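PDB 5ENU: alkyl hydroperoxide reductase/ Thiol specific antioxidant/ Mal allergen from Burkholderia ambifaria, which probably reduces hydroperoxides through a reactive cysteine thiol, as expected of a thioredoxin-fold peroxiredoxin of the AhpC/TSA family. Local coordinates for residues L39-Y44 and A107-I112; K46-G51 and L81-N86; T53-Q58 and R127-I132; I74-D79 and E103-L108; Q140-I145 and L155-A160. All blocks are in the same frame, centred on the assembly; numbering follows the deposited sequence.

Interaction 1: residues L39-Y44 and A107-I112; sequences LVLYFY and ALFDVI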
# COMPACT_ATOMS: atom_id res chain seq x y z
N LEU A 39 10.36 0.47 -1.08
CA LEU A 39 8.95 0.47 -1.46
C LEU A 39 8.09 0.73 -0.23
O LEU A 39 8.16 -0.03 0.75
CB LEU A 39 8.54 -0.85 -2.11
CG LEU A 39 7.04 -1.02 -2.34
CD1 LEU A 39 6.52 0.06 -3.29
CD2 LEU A 39 6.71 -2.40 -2.88
N VAL A 40 7.30 1.80 -0.28
CA VAL A 40 6.23 2.03 0.67
C VAL A 40 4.97 1.50 -0.00
O VAL A 40 4.49 2.08 -0.99
CB VAL A 40 6.08 3.52 1.00
CG1 VAL A 40 4.83 3.77 1.85
CG2 VAL A 40 7.34 4.05 1.69
N LEU A 41 4.44 0.38 0.50
CA LEU A 41 3.23 -0.22 -0.03
C LEU A 41 2.14 0.09 0.99
O LEU A 41 2.17 -0.45 2.10
CB LEU A 41 3.43 -1.72 -0.19
CG LEU A 41 2.33 -2.46 -0.95
CD1 LEU A 41 2.30 -2.00 -2.41
CD2 LEU A 41 2.54 -3.99 -0.84
N TYR A 42 1.21 0.98 0.65
CA TYR A 42 0.21 1.42 1.61
C TYR A 42 -1.17 0.93 1.18
O TYR A 42 -1.59 1.17 0.04
CB TYR A 42 0.24 2.94 1.90
CG TYR A 42 -0.47 3.89 0.95
CD1 TYR A 42 0.19 4.46 -0.15
CD2 TYR A 42 -1.79 4.27 1.19
CE1 TYR A 42 -0.46 5.35 -1.00
CE2 TYR A 42 -2.45 5.17 0.35
CZ TYR A 42 -1.78 5.68 -0.76
OH TYR A 42 -2.39 6.59 -1.61
N PHE A 43 -1.84 0.22 2.09
CA PHE A 43 -3.19 -0.29 1.86
C PHE A 43 -4.19 0.68 2.47
O PHE A 43 -4.02 1.12 3.62
CB PHE A 43 -3.38 -1.66 2.53
CG PHE A 43 -2.61 -2.78 1.86
CD1 PHE A 43 -1.25 -2.91 2.05
CD2 PHE A 43 -3.28 -3.70 1.05
CE1 PHE A 43 -0.56 -3.95 1.44
CE2 PHE A 43 -2.59 -4.75 0.43
CZ PHE A 43 -1.22 -4.86 0.62
N TYR A 44 -5.21 1.03 1.69
CA TYR A 44 -6.24 1.96 2.15
C TYR A 44 -7.61 1.38 1.83
O TYR A 44 -7.77 0.69 0.83
CB TYR A 44 -6.07 3.36 1.53
CG TYR A 44 -6.16 3.39 0.01
CD1 TYR A 44 -5.05 3.10 -0.80
CD2 TYR A 44 -7.37 3.73 -0.62
CE1 TYR A 44 -5.15 3.15 -2.19
CE2 TYR A 44 -7.46 3.79 -2.01
CZ TYR A 44 -6.35 3.49 -2.78
OH TYR A 44 -6.44 3.53 -4.16
N ALA A 107 -4.52 -10.61 1.05
CA ALA A 107 -4.30 -11.88 1.73
C ALA A 107 -2.83 -12.04 2.11
O ALA A 107 -2.52 -12.43 3.24
CB ALA A 107 -4.73 -13.02 0.80
N LEU A 108 -1.92 -11.72 1.18
CA LEU A 108 -0.49 -11.86 1.44
C LEU A 108 -0.04 -10.99 2.61
O LEU A 108 0.75 -11.43 3.45
CB LEU A 108 0.29 -11.51 0.17
CG LEU A 108 1.82 -11.49 0.27
CD1 LEU A 108 2.33 -12.84 0.76
CD2 LEU A 108 2.41 -11.10 -1.08
N PHE A 109 -0.54 -9.76 2.69
CA PHE A 109 -0.17 -8.81 3.74
C PHE A 109 -1.09 -8.89 4.95
O PHE A 109 -0.84 -8.20 5.95
CB PHE A 109 -0.07 -7.39 3.18
CG PHE A 109 1.17 -7.19 2.36
CD1 PHE A 109 1.22 -7.61 1.03
CD2 PHE A 109 2.30 -6.59 2.92
CE1 PHE A 109 2.40 -7.45 0.28
CE2 PHE A 109 3.47 -6.42 2.18
CZ PHE A 109 3.52 -6.85 0.86
N ASP A 110 -2.12 -9.72 4.88
CA ASP A 110 -2.99 -10.04 6.02
C ASP A 110 -3.70 -8.80 6.57
O ASP A 110 -3.74 -8.55 7.77
CB ASP A 110 -2.23 -10.82 7.11
CG ASP A 110 -3.17 -11.51 8.07
OD1 ASP A 110 -4.31 -11.86 7.68
OD2 ASP A 110 -2.76 -11.69 9.23
N VAL A 111 -4.29 -8.02 5.66
CA VAL A 111 -4.97 -6.77 6.03
C VAL A 111 -6.49 -6.88 6.04
O VAL A 111 -7.16 -5.89 6.35
CB VAL A 111 -4.53 -5.57 5.16
CG1 VAL A 111 -3.03 -5.33 5.25
CG2 VAL A 111 -4.97 -5.76 3.70
N ILE A 112 -7.06 -8.04 5.70
CA ILE A 112 -8.52 -8.15 5.69
C ILE A 112 -9.03 -8.17 7.12
O ILE A 112 -8.46 -8.84 8.00
CB ILE A 112 -8.97 -9.40 4.91
CG1 ILE A 112 -8.55 -9.33 3.44
CG2 ILE A 112 -10.49 -9.67 5.09
CD1 ILE A 112 -9.23 -8.21 2.63
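Leu41 lays its CD2 methyl over one face of the Phe109 ring, 3.9 Å from the ring centroid and 29° off the normal, a clear CH-pi contact. The touch is closest at the far rim of the phenyl, with CD2 3.5 Å from Phe109 CZ. Leucine and phenylalanine meet at about a right angle, the branch end of one set down on the flat of the other. Phe43, two residues further along the same side of the strand, uses the same ring face but closer to the root: its CZ lies 3.7 Å from Phe109 CD1, and its CE1 also reaches the CG and CB end. The two phenyl rings are 5.3 Å apart between centroids with planes at 45°, an oblique pairing intermediate between stacking and edge-to-face geometry. Because the Phe43 side chain leaves beside its own backbone N (chi1 -71°), its ring projects from the strand toward the helix. Val111 then closes in from the loop, holding CG1 above a face of Phe43 near the rim and bringing CG2 to 3.8 Å from Phe43 CD2. Between Phe109 and Val111 the backbone leaves the helix at Asp110, whose positive phi belongs to a Schellman motif, and both residues face the strand. Phe130, from the neighbouring antiparallel strand, adds a further ring against Phe109. The cluster illustrates how a thioredoxin-like fold packs its central sheet: strand 38-43 presents Leu41 and Phe43 to helix 104-109 on one side, while Val40 and Tyr42 touch helix 50-68 on the other.

Interaction 2: residues K46-G51 and L81-N86; sequences KDNTPG and LRSHDN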
# COMPACT_ATOMS: atom_id res chain seq x y z
N LYS A 46 -10.70 2.40 0.70
CA LYS A 46 -11.61 2.64 -0.42
C LYS A 46 -11.31 3.96 -1.14
O LYS A 46 -11.23 5.01 -0.49
CB LYS A 46 -13.08 2.69 0.06
N ASP A 47 -11.21 3.90 -2.46
CA ASP A 47 -11.12 5.11 -3.26
C ASP A 47 -12.27 6.06 -2.90
O ASP A 47 -13.41 5.63 -2.67
CB ASP A 47 -11.26 4.79 -4.76
CG ASP A 47 -10.04 4.08 -5.35
OD1 ASP A 47 -9.02 3.91 -4.65
OD2 ASP A 47 -10.10 3.69 -6.55
N ASN A 48 -11.96 7.35 -2.85
CA ASN A 48 -12.92 8.46 -2.76
C ASN A 48 -13.49 8.69 -1.37
O ASN A 48 -14.40 9.51 -1.23
CB ASN A 48 -14.03 8.40 -3.81
CG ASN A 48 -13.48 8.38 -5.20
OD1 ASN A 48 -12.80 9.32 -5.61
ND2 ASN A 48 -13.70 7.28 -5.92
N THR A 49 -12.99 8.02 -0.35
CA THR A 49 -13.46 8.33 0.99
C THR A 49 -12.56 9.39 1.61
O THR A 49 -11.44 9.62 1.14
CB THR A 49 -13.45 7.06 1.85
OG1 THR A 49 -12.13 6.54 1.91
CG2 THR A 49 -14.37 5.99 1.25
N PRO A 50 -13.02 10.06 2.68
CA PRO A 50 -12.23 11.18 3.24
C PRO A 50 -10.84 10.78 3.70
O PRO A 50 -9.86 11.46 3.34
CB PRO A 50 -13.12 11.69 4.39
CG PRO A 50 -14.51 11.32 3.98
CD PRO A 50 -14.38 10.00 3.27
N GLY A 51 -10.71 9.71 4.49
CA GLY A 51 -9.41 9.35 5.03
C GLY A 51 -8.45 8.88 3.95
O GLY A 51 -7.26 9.23 3.96
N LEU A 81 -9.62 -0.92 -11.56
CA LEU A 81 -8.70 -0.03 -12.27
C LEU A 81 -9.39 1.25 -12.73
O LEU A 81 -8.79 2.33 -12.67
CB LEU A 81 -8.10 -0.77 -13.48
CG LEU A 81 -7.03 -1.79 -13.10
CD1 LEU A 81 -6.65 -2.62 -14.35
CD2 LEU A 81 -5.79 -1.10 -12.50
N ARG A 82 -10.65 1.15 -13.18
CA ARG A 82 -11.38 2.35 -13.58
C ARG A 82 -11.50 3.32 -12.41
O ARG A 82 -11.26 4.54 -12.55
CB ARG A 82 -12.78 1.96 -14.09
CG ARG A 82 -13.70 3.16 -14.38
CD ARG A 82 -15.06 2.69 -14.91
NE ARG A 82 -15.90 2.13 -13.85
CZ ARG A 82 -17.01 1.42 -14.06
NH1 ARG A 82 -17.41 1.15 -15.31
NH2 ARG A 82 -17.73 0.95 -13.04
N SER A 83 -11.88 2.82 -11.24
CA SER A 83 -11.96 3.68 -10.07
C SER A 83 -10.60 4.28 -9.77
O SER A 83 -10.50 5.48 -9.48
CB SER A 83 -12.45 2.86 -8.88
OG SER A 83 -12.51 3.63 -7.69
N HIS A 84 -9.55 3.47 -9.82
CA HIS A 84 -8.20 3.97 -9.54
C HIS A 84 -7.79 5.05 -10.53
O HIS A 84 -7.17 6.05 -10.14
CB HIS A 84 -7.20 2.83 -9.60
CG HIS A 84 -7.12 1.99 -8.36
ND1 HIS A 84 -7.90 2.22 -7.24
CD2 HIS A 84 -6.31 0.95 -8.06
CE1 HIS A 84 -7.56 1.35 -6.30
NE2 HIS A 84 -6.61 0.56 -6.78
N ASP A 85 -8.09 4.86 -11.83
CA ASP A 85 -7.73 5.90 -12.80
C ASP A 85 -8.40 7.22 -12.44
O ASP A 85 -7.78 8.29 -12.53
CB ASP A 85 -8.16 5.47 -14.20
CG ASP A 85 -7.24 4.43 -14.83
OD1 ASP A 85 -6.09 4.26 -14.38
OD2 ASP A 85 -7.69 3.77 -15.79
N ASN A 86 -9.68 7.16 -12.07
CA ASN A 86 -10.42 8.37 -11.70
C ASN A 86 -9.85 8.99 -10.44
O ASN A 86 -9.66 10.21 -10.37
CB ASN A 86 -11.90 8.02 -11.53
CG ASN A 86 -12.63 7.94 -12.85
OD1 ASN A 86 -12.55 8.87 -13.66
ND2 ASN A 86 -13.33 6.84 -13.10
O HOH W 1 -12.83 6.83 -8.55
O HOH W 2 -14.76 5.02 -6.64
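Asp47 OD2 receives two short hydrogen bonds from helix 81-91, one on each of its lone pairs. His84 ND1 donates to the syn lone pair of Asp47 OD2 at 2.7 Å, with an N-H...O angle of 157° and the oxygen only 7° out of the imidazole plane. Ser83 OG gives its proton to the anti lone pair of Asp47 OD2, also at 2.7 Å; standing opposite its own backbone N (chi1 178°), the hydroxyl is directed across to the loop. The other carboxylate oxygen, OD1, is bonded by Tyr44 OH, and the Asp47 backbone N by Asp79 OD2, which fixes both ends of the residue. On the far side of its ring, His84 NE2 meets the carbonyl of Ile98. Both imidazole nitrogens therefore have acceptors, consistent with a doubly protonated ring stabilised by the adjoining carboxylate. Asn48 reaches the helix through solvent: one water joins its ND2 to Ser83 O, 2.8 Å from each, and another, weakly held by ND2, donates to Ser83 OG. The amide oxygen of Asn48 is taken by Lys90. Within the loop, a type II turn from Lys46 to Thr49, whose own backbone bond is weak, is reinforced by Thr49 OG1 donating to Lys46 O at 3.0 Å. The turn leads from strand 38-43 into helix 50-68, and Asp47 thereby joins that connection to the start of helix 81-91, with strands 71-77 and 97-99 flanking the buried His84.

Interaction 3: residues T53-Q58 and R127-I132; sequences TTEGLQ and RSTFLI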
# COMPACT_ATOMS: atom_id res chain seq x y z
N THR A 53 -8.55 9.76 0.80
CA THR A 53 -8.19 10.93 0.02
C THR A 53 -7.08 11.71 0.72
O THR A 53 -6.06 12.07 0.11
CB THR A 53 -9.43 11.79 -0.21
OG1 THR A 53 -10.39 11.04 -0.97
CG2 THR A 53 -9.08 13.09 -0.95
N THR A 54 -7.24 11.97 2.02
CA THR A 54 -6.19 12.68 2.76
C THR A 54 -4.87 11.92 2.71
O THR A 54 -3.81 12.51 2.47
CB THR A 54 -6.62 12.91 4.21
OG1 THR A 54 -7.83 13.69 4.22
CG2 THR A 54 -5.53 13.65 4.99
N GLU A 55 -4.91 10.60 2.94
CA GLU A 55 -3.69 9.81 2.90
C GLU A 55 -2.99 9.93 1.54
O GLU A 55 -1.77 10.15 1.47
CB GLU A 55 -3.98 8.35 3.26
CG GLU A 55 -2.70 7.54 3.44
CD GLU A 55 -2.92 6.11 3.91
OE1 GLU A 55 -4.05 5.59 3.80
OE2 GLU A 55 -1.91 5.50 4.38
N GLY A 56 -3.74 9.77 0.46
CA GLY A 56 -3.15 9.91 -0.87
C GLY A 56 -2.56 11.29 -1.11
O GLY A 56 -1.44 11.41 -1.62
N LEU A 57 -3.28 12.35 -0.71
CA LEU A 57 -2.78 13.71 -0.88
C LEU A 57 -1.53 13.98 -0.05
O LEU A 57 -0.65 14.72 -0.49
CB LEU A 57 -3.88 14.72 -0.53
CG LEU A 57 -5.00 14.80 -1.58
CD1 LEU A 57 -6.09 15.73 -1.08
CD2 LEU A 57 -4.49 15.27 -2.92
N GLN A 58 -1.43 13.36 1.14
CA GLN A 58 -0.26 13.60 1.97
C GLN A 58 0.96 12.85 1.44
O GLN A 58 2.07 13.40 1.44
CB GLN A 58 -0.59 13.29 3.45
CG GLN A 58 -1.51 14.39 4.03
CD GLN A 58 -1.89 14.19 5.49
OE1 GLN A 58 -1.94 13.08 5.98
NE2 GLN A 58 -2.21 15.29 6.16
N ARG A 127 -6.58 -0.22 7.31
CA ARG A 127 -5.56 0.71 6.79
C ARG A 127 -4.20 0.37 7.38
O ARG A 127 -4.02 0.41 8.60
CB ARG A 127 -5.93 2.16 7.14
CG ARG A 127 -5.08 3.20 6.41
CD ARG A 127 -5.37 4.64 6.88
NE ARG A 127 -6.79 4.96 6.86
CZ ARG A 127 -7.46 5.29 5.75
NH1 ARG A 127 -8.77 5.50 5.81
NH2 ARG A 127 -6.84 5.42 4.58
N SER A 128 -3.24 0.04 6.52
CA SER A 128 -1.96 -0.51 6.95
C SER A 128 -0.91 -0.14 5.91
O SER A 128 -1.22 -0.05 4.71
CB SER A 128 -2.00 -2.05 7.06
OG SER A 128 -3.05 -2.47 7.90
N THR A 129 0.33 0.01 6.36
CA THR A 129 1.45 0.37 5.49
C THR A 129 2.64 -0.53 5.77
O THR A 129 2.83 -0.96 6.91
CB THR A 129 1.81 1.83 5.68
OG1 THR A 129 0.65 2.61 5.42
CG2 THR A 129 2.97 2.28 4.77
N PHE A 130 3.41 -0.80 4.73
CA PHE A 130 4.56 -1.70 4.79
C PHE A 130 5.74 -1.04 4.11
O PHE A 130 5.61 -0.53 3.00
CB PHE A 130 4.19 -3.01 4.11
CG PHE A 130 3.02 -3.68 4.77
CD1 PHE A 130 3.21 -4.52 5.87
CD2 PHE A 130 1.71 -3.41 4.35
CE1 PHE A 130 2.12 -5.10 6.51
CE2 PHE A 130 0.63 -3.99 5.00
CZ PHE A 130 0.84 -4.84 6.07
N LEU A 131 6.87 -1.01 4.80
CA LEU A 131 8.12 -0.48 4.27
C LEU A 131 9.02 -1.66 3.94
O LEU A 131 9.43 -2.39 4.85
CB LEU A 131 8.78 0.48 5.26
CG LEU A 131 10.19 0.95 4.89
CD1 LEU A 131 10.20 1.57 3.50
CD2 LEU A 131 10.70 1.95 5.92
N ILE A 132 9.29 -1.84 2.66
CA ILE A 132 10.10 -2.93 2.14
C ILE A 132 11.38 -2.31 1.60
O ILE A 132 11.32 -1.30 0.89
CB ILE A 132 9.32 -3.68 1.04
CG1 ILE A 132 8.02 -4.27 1.59
CG2 ILE A 132 10.20 -4.74 0.37
CD1 ILE A 132 7.02 -4.66 0.53
O HOH W 3 -2.06 2.94 4.78
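Glu55 and Arg127 form a salt bridge through a single pair of atoms, Arg127 NH2 donating to Glu55 OE1 at 2.9 Å. The acceptor lies 9° out of the guanidinium plane, at its edge, and is approached nearly along its own C-O axis rather than at a lone pair. With carboxylate and guanidinium planes 63° apart, the two groups do not make the flat, two-pronged pairing seen elsewhere between such residues. Instead the side chains slide past each other in opposite directions, and Arg127 CD also lies 3.5 Å from Glu55 OE1. The torsions explain this: Glu55 runs extended from the helix toward the strand, whereas Arg127 bends at chi3 (-52°) and turns its NH2 back to meet it. The second carboxylate oxygen is served by water, which stands 2.6 Å from Glu55 OE2 and 2.8 Å from Thr129 OG1, bridging the helix to the strand where those two atoms are too far apart to bond directly. Further out, His150 at the start of helix 150-160 bonds Thr129 OG1 and packs on Glu55, Tyr42 and Tyr44 flank the glutamate, and Pro45 and Val147 border Arg127. Backbone bonds to Phe43 and Leu41 on one side, and to Trp142 on the other, keep strand 128-132 in the sheet. In peroxiredoxins an arginine on this strand typically faces the reactive cysteine near the start of the long helix; Pro45, Thr49 and Cys52 fit the peroxiredoxin PxxxT/SxxC pattern, so Arg127, with Glu55 behind it, probably belongs to the active-site network.

Interaction 4: residues I74-D79 and E103-L108; sequences IGVSRD and EALCAL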
# COMPACT_ATOMS: atom_id res chain seq x y z
N ILE A 74 3.44 3.02 -3.55
CA ILE A 74 2.35 2.36 -4.27
C ILE A 74 1.17 2.22 -3.30
O ILE A 74 1.32 1.64 -2.22
CB ILE A 74 2.75 0.99 -4.85
CG1 ILE A 74 3.92 1.10 -5.83
CG2 ILE A 74 1.53 0.32 -5.53
CD1 ILE A 74 4.42 -0.24 -6.34
N GLY A 75 0.00 2.75 -3.69
CA GLY A 75 -1.22 2.55 -2.92
C GLY A 75 -1.96 1.31 -3.40
O GLY A 75 -1.88 0.94 -4.57
N VAL A 76 -2.63 0.61 -2.47
CA VAL A 76 -3.38 -0.61 -2.77
C VAL A 76 -4.77 -0.51 -2.16
O VAL A 76 -4.90 -0.27 -0.95
CB VAL A 76 -2.70 -1.88 -2.21
CG1 VAL A 76 -3.42 -3.12 -2.74
CG2 VAL A 76 -1.21 -1.90 -2.57
N SER A 77 -5.80 -0.73 -2.97
CA SER A 77 -7.13 -1.06 -2.47
C SER A 77 -7.73 -2.09 -3.40
O SER A 77 -7.15 -2.43 -4.44
CB SER A 77 -8.04 0.16 -2.35
OG SER A 77 -8.60 0.49 -3.62
N ARG A 78 -8.92 -2.58 -3.05
CA ARG A 78 -9.59 -3.58 -3.89
C ARG A 78 -10.44 -2.95 -4.99
O ARG A 78 -11.07 -3.69 -5.76
CB ARG A 78 -10.41 -4.54 -3.02
CG ARG A 78 -9.58 -5.28 -1.97
CD ARG A 78 -10.44 -5.97 -0.92
NE ARG A 78 -11.24 -5.01 -0.15
CZ ARG A 78 -12.23 -5.36 0.65
NH1 ARG A 78 -12.54 -6.64 0.81
NH2 ARG A 78 -12.89 -4.42 1.31
N ASP A 79 -10.48 -1.62 -5.08
CA ASP A 79 -11.26 -0.95 -6.12
C ASP A 79 -10.75 -1.32 -7.52
O ASP A 79 -9.60 -1.73 -7.70
CB ASP A 79 -11.19 0.58 -5.94
CG ASP A 79 -11.84 1.03 -4.66
OD1 ASP A 79 -13.09 1.00 -4.62
OD2 ASP A 79 -11.13 1.34 -3.68
N GLU A 103 -7.96 -9.76 -4.19
CA GLU A 103 -7.48 -9.85 -2.80
C GLU A 103 -6.16 -10.59 -2.65
O GLU A 103 -5.79 -10.94 -1.52
CB GLU A 103 -8.52 -10.42 -1.83
CG GLU A 103 -9.52 -9.38 -1.40
CD GLU A 103 -10.48 -9.84 -0.31
OE1 GLU A 103 -10.26 -10.91 0.31
OE2 GLU A 103 -11.47 -9.12 -0.08
N ALA A 104 -5.42 -10.85 -3.73
CA ALA A 104 -4.13 -11.53 -3.60
C ALA A 104 -3.19 -10.79 -2.64
O ALA A 104 -2.59 -11.40 -1.74
CB ALA A 104 -3.47 -11.71 -4.96
N LEU A 105 -3.04 -9.47 -2.81
CA LEU A 105 -2.12 -8.75 -1.93
C LEU A 105 -2.70 -8.57 -0.54
O LEU A 105 -1.97 -8.61 0.45
CB LEU A 105 -1.74 -7.39 -2.52
CG LEU A 105 -0.62 -7.33 -3.57
CD1 LEU A 105 -1.02 -8.06 -4.86
CD2 LEU A 105 -0.25 -5.88 -3.84
N CYS A 106 -4.02 -8.35 -0.44
CA CYS A 106 -4.62 -8.19 0.89
C CYS A 106 -4.44 -9.45 1.71
O CYS A 106 -4.21 -9.39 2.93
CB CYS A 106 -6.10 -7.84 0.76
SG CYS A 106 -6.48 -6.18 0.20
N ALA A 107 -4.52 -10.61 1.05
CA ALA A 107 -4.30 -11.88 1.73
C ALA A 107 -2.83 -12.04 2.11
O ALA A 107 -2.52 -12.43 3.24
CB ALA A 107 -4.73 -13.02 0.80
N LEU A 108 -1.92 -11.72 1.18
CA LEU A 108 -0.49 -11.86 1.44
C LEU A 108 -0.04 -10.99 2.61
O LEU A 108 0.75 -11.43 3.45
CB LEU A 108 0.29 -11.51 0.17
CG LEU A 108 1.82 -11.49 0.27
CD1 LEU A 108 2.33 -12.84 0.76
CD2 LEU A 108 2.41 -11.10 -1.08
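Glu103 OE2 takes a hydrogen bond of 2.8 Å from Arg78 NH1, the polar core of a salt bridge. Its N-H...O angle is 156°, and the oxygen lies almost in the guanidinium plane, at the edge. Seen from the carboxylate, NH1 comes in on the anti side and 27° out of plane. A bend at chi3 swings the guanidinium to the carboxylate, while Arg78 CD, placed by the torsions before it, lies 3.6 Å from Glu103 CG, so the aliphatic parts lie together behind the charges. Both ends have further partners at Arg123, whose NE pairs with Glu103 OE1 and whose carbonyl accepts from Arg78 NH2. Cys106 SG meets the same arginine nearer its root, 3.9 Å from Arg78 CG, and the thiol sits over alkyl carbon rather than beside the guanidinium. Just past strand 71-77, parallel to 38-43 in the thioredoxin-like sheet and joined to it through helix 50-68, Arg78 points toward the short helix 104-109. Glu103 occupies the N-cap position of that helix with positive phi, while the opening backbone N-H groups are bonded by carboxylates of the preceding loop: Asp102 receives Ala104 N, and Asp100 receives Leu105 N and Cys106 N. On the other side of the strand end, Ser77 OG donates to Asp79 OD2 at 2.7 Å, an oxygen that also accepts from the Asp47 backbone N.

Interaction 5: residues Q140-I145 and L155-A160; sequences QAWRGI and LSAVQA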
# COMPACT_ATOMS: atom_id res chain seq x y z
N GLN A 140 9.34 -2.71 8.22
CA GLN A 140 8.44 -2.15 9.22
C GLN A 140 7.01 -2.28 8.71
O GLN A 140 6.75 -2.15 7.51
CB GLN A 140 8.80 -0.69 9.49
CG GLN A 140 7.99 -0.07 10.60
CD GLN A 140 8.62 1.20 11.15
OE1 GLN A 140 9.68 1.66 10.68
NE2 GLN A 140 7.95 1.79 12.14
N ALA A 141 6.09 -2.53 9.64
CA ALA A 141 4.66 -2.58 9.38
C ALA A 141 3.96 -1.61 10.31
O ALA A 141 4.36 -1.45 11.47
CB ALA A 141 4.10 -3.98 9.62
N TRP A 142 2.91 -0.97 9.80
CA TRP A 142 2.03 -0.14 10.61
C TRP A 142 0.62 -0.65 10.33
O TRP A 142 0.13 -0.48 9.21
CB TRP A 142 2.10 1.31 10.14
CG TRP A 142 3.40 2.05 10.32
CD1 TRP A 142 3.69 2.96 11.30
CD2 TRP A 142 4.53 2.06 9.42
NE1 TRP A 142 4.94 3.50 11.08
CE2 TRP A 142 5.48 2.96 9.94
CE3 TRP A 142 4.84 1.36 8.23
CZ2 TRP A 142 6.72 3.21 9.32
CZ3 TRP A 142 6.08 1.61 7.61
CH2 TRP A 142 7.01 2.52 8.16
N ARG A 143 -0.03 -1.29 11.30
CA ARG A 143 -1.33 -1.91 11.05
C ARG A 143 -2.45 -1.14 11.73
O ARG A 143 -2.33 -0.77 12.91
CB ARG A 143 -1.34 -3.37 11.47
CG ARG A 143 -0.36 -4.22 10.66
CD ARG A 143 -0.49 -5.71 11.02
NE ARG A 143 0.37 -6.59 10.21
CZ ARG A 143 0.01 -7.13 9.04
NH1 ARG A 143 -1.18 -6.87 8.51
NH2 ARG A 143 0.86 -7.91 8.38
N GLY A 144 -3.54 -0.90 11.00
CA GLY A 144 -4.67 -0.23 11.62
C GLY A 144 -4.33 1.17 12.09
O GLY A 144 -4.81 1.61 13.14
N ILE A 145 -3.50 1.88 11.35
CA ILE A 145 -3.11 3.21 11.81
C ILE A 145 -4.13 4.26 11.39
O ILE A 145 -4.91 4.08 10.44
CB ILE A 145 -1.68 3.58 11.36
CG1 ILE A 145 -1.37 3.12 9.93
CG2 ILE A 145 -0.63 2.99 12.36
CD1 ILE A 145 -2.20 3.76 8.82
N LEU A 155 7.89 8.58 6.18
CA LEU A 155 9.04 9.25 5.57
C LEU A 155 10.25 9.18 6.49
O LEU A 155 11.37 8.90 6.04
CB LEU A 155 8.72 10.70 5.23
CG LEU A 155 9.88 11.50 4.61
CD1 LEU A 155 10.41 10.90 3.31
CD2 LEU A 155 9.49 12.96 4.42
N SER A 156 10.06 9.42 7.79
CA SER A 156 11.17 9.30 8.73
C SER A 156 11.78 7.91 8.67
O SER A 156 13.00 7.75 8.64
CB SER A 156 10.70 9.62 10.15
OG SER A 156 10.26 10.97 10.25
N ALA A 157 10.93 6.87 8.62
CA ALA A 157 11.45 5.51 8.58
C ALA A 157 12.23 5.26 7.29
O ALA A 157 13.31 4.66 7.31
CB ALA A 157 10.29 4.52 8.74
N VAL A 158 11.70 5.73 6.15
CA VAL A 158 12.40 5.60 4.87
C VAL A 158 13.77 6.26 4.95
O VAL A 158 14.78 5.70 4.49
CB VAL A 158 11.54 6.21 3.74
CG1 VAL A 158 12.38 6.50 2.49
CG2 VAL A 158 10.36 5.28 3.39
N GLN A 159 13.83 7.47 5.52
CA GLN A 159 15.09 8.21 5.56
C GLN A 159 16.12 7.55 6.47
O GLN A 159 17.32 7.70 6.25
CB GLN A 159 14.83 9.65 5.99
CG GLN A 159 14.10 10.46 4.92
CD GLN A 159 13.60 11.79 5.42
OE1 GLN A 159 13.30 11.94 6.59
NE2 GLN A 159 13.50 12.75 4.52
N ALA A 160 15.68 6.84 7.50
CA ALA A 160 16.58 6.24 8.46
C ALA A 160 17.06 4.85 8.07
O ALA A 160 17.92 4.30 8.76
CB ALA A 160 15.91 6.13 9.83
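Ala157 places its methyl carbon between two side chains of the edge strand, Gln140 and Trp142, which lie on the same side of it two residues apart. Against the indole the methyl comes in at the edge, close to the ring plane, with Ala157 CB 3.8 Å from Trp142 CZ2 and 3.9 Å from Trp142 CH2. It therefore meets the six-membered rim end on and leaves the indole faces to other groups. The tryptophan gets there with its CG beside the backbone N (chi1 -66°) and the ring turned broadside (chi2 -101°), stretching its benzene end toward the helix. Gln140 adopts a different shape: CG opposite the backbone N (chi1 -175°) and an extended chain beyond it carry the amide over the indole. There its NE2 hangs 3.1 Å above the Trp142 ring plane, offset toward the rim, while OE1 turns to the helix and ends 3.5 Å from Ala157 CB. The glutamine amide and the alanine methyl thus bound the same aromatic ring, one across a face and the other at the edge. His150 adds an edge-to-face pairing with Trp142, and Val154 a further contact one turn before Ala157. Gln140 and Trp142 are hydrogen-bonded through their backbones to Leu131 and Thr129, so strand 138-143 lines strand 120-132 on one flank, and helix 150-160 lies against them, reaching helix 50-68 through Leu155 and Val158.

Overall arrangement
From the N terminus, strand 38-43 opens the first loop, which interaction 1 closes at helix 104-109. Inside it lies interaction 2, joining the turn at 46-51 to helix 81-91. Interaction 3 starts on helix 50-68 and runs past both, crossing interactions 1 and 2 before closing on strand 120-132. Interaction 4 is nested within interaction 3, crosses interaction 2, and shares Ala107 and Leu108 with interaction 1, so neighbouring parallel strands meet one short helix. Interaction 5 follows in series, tying strand 138-143 to the C-terminal helix. Together, interactions 1, 3, 4 and 5 bring helices to a common sheet; interaction 2, about 23 Å from interaction 5 between centres, joins a loop to a helix instead.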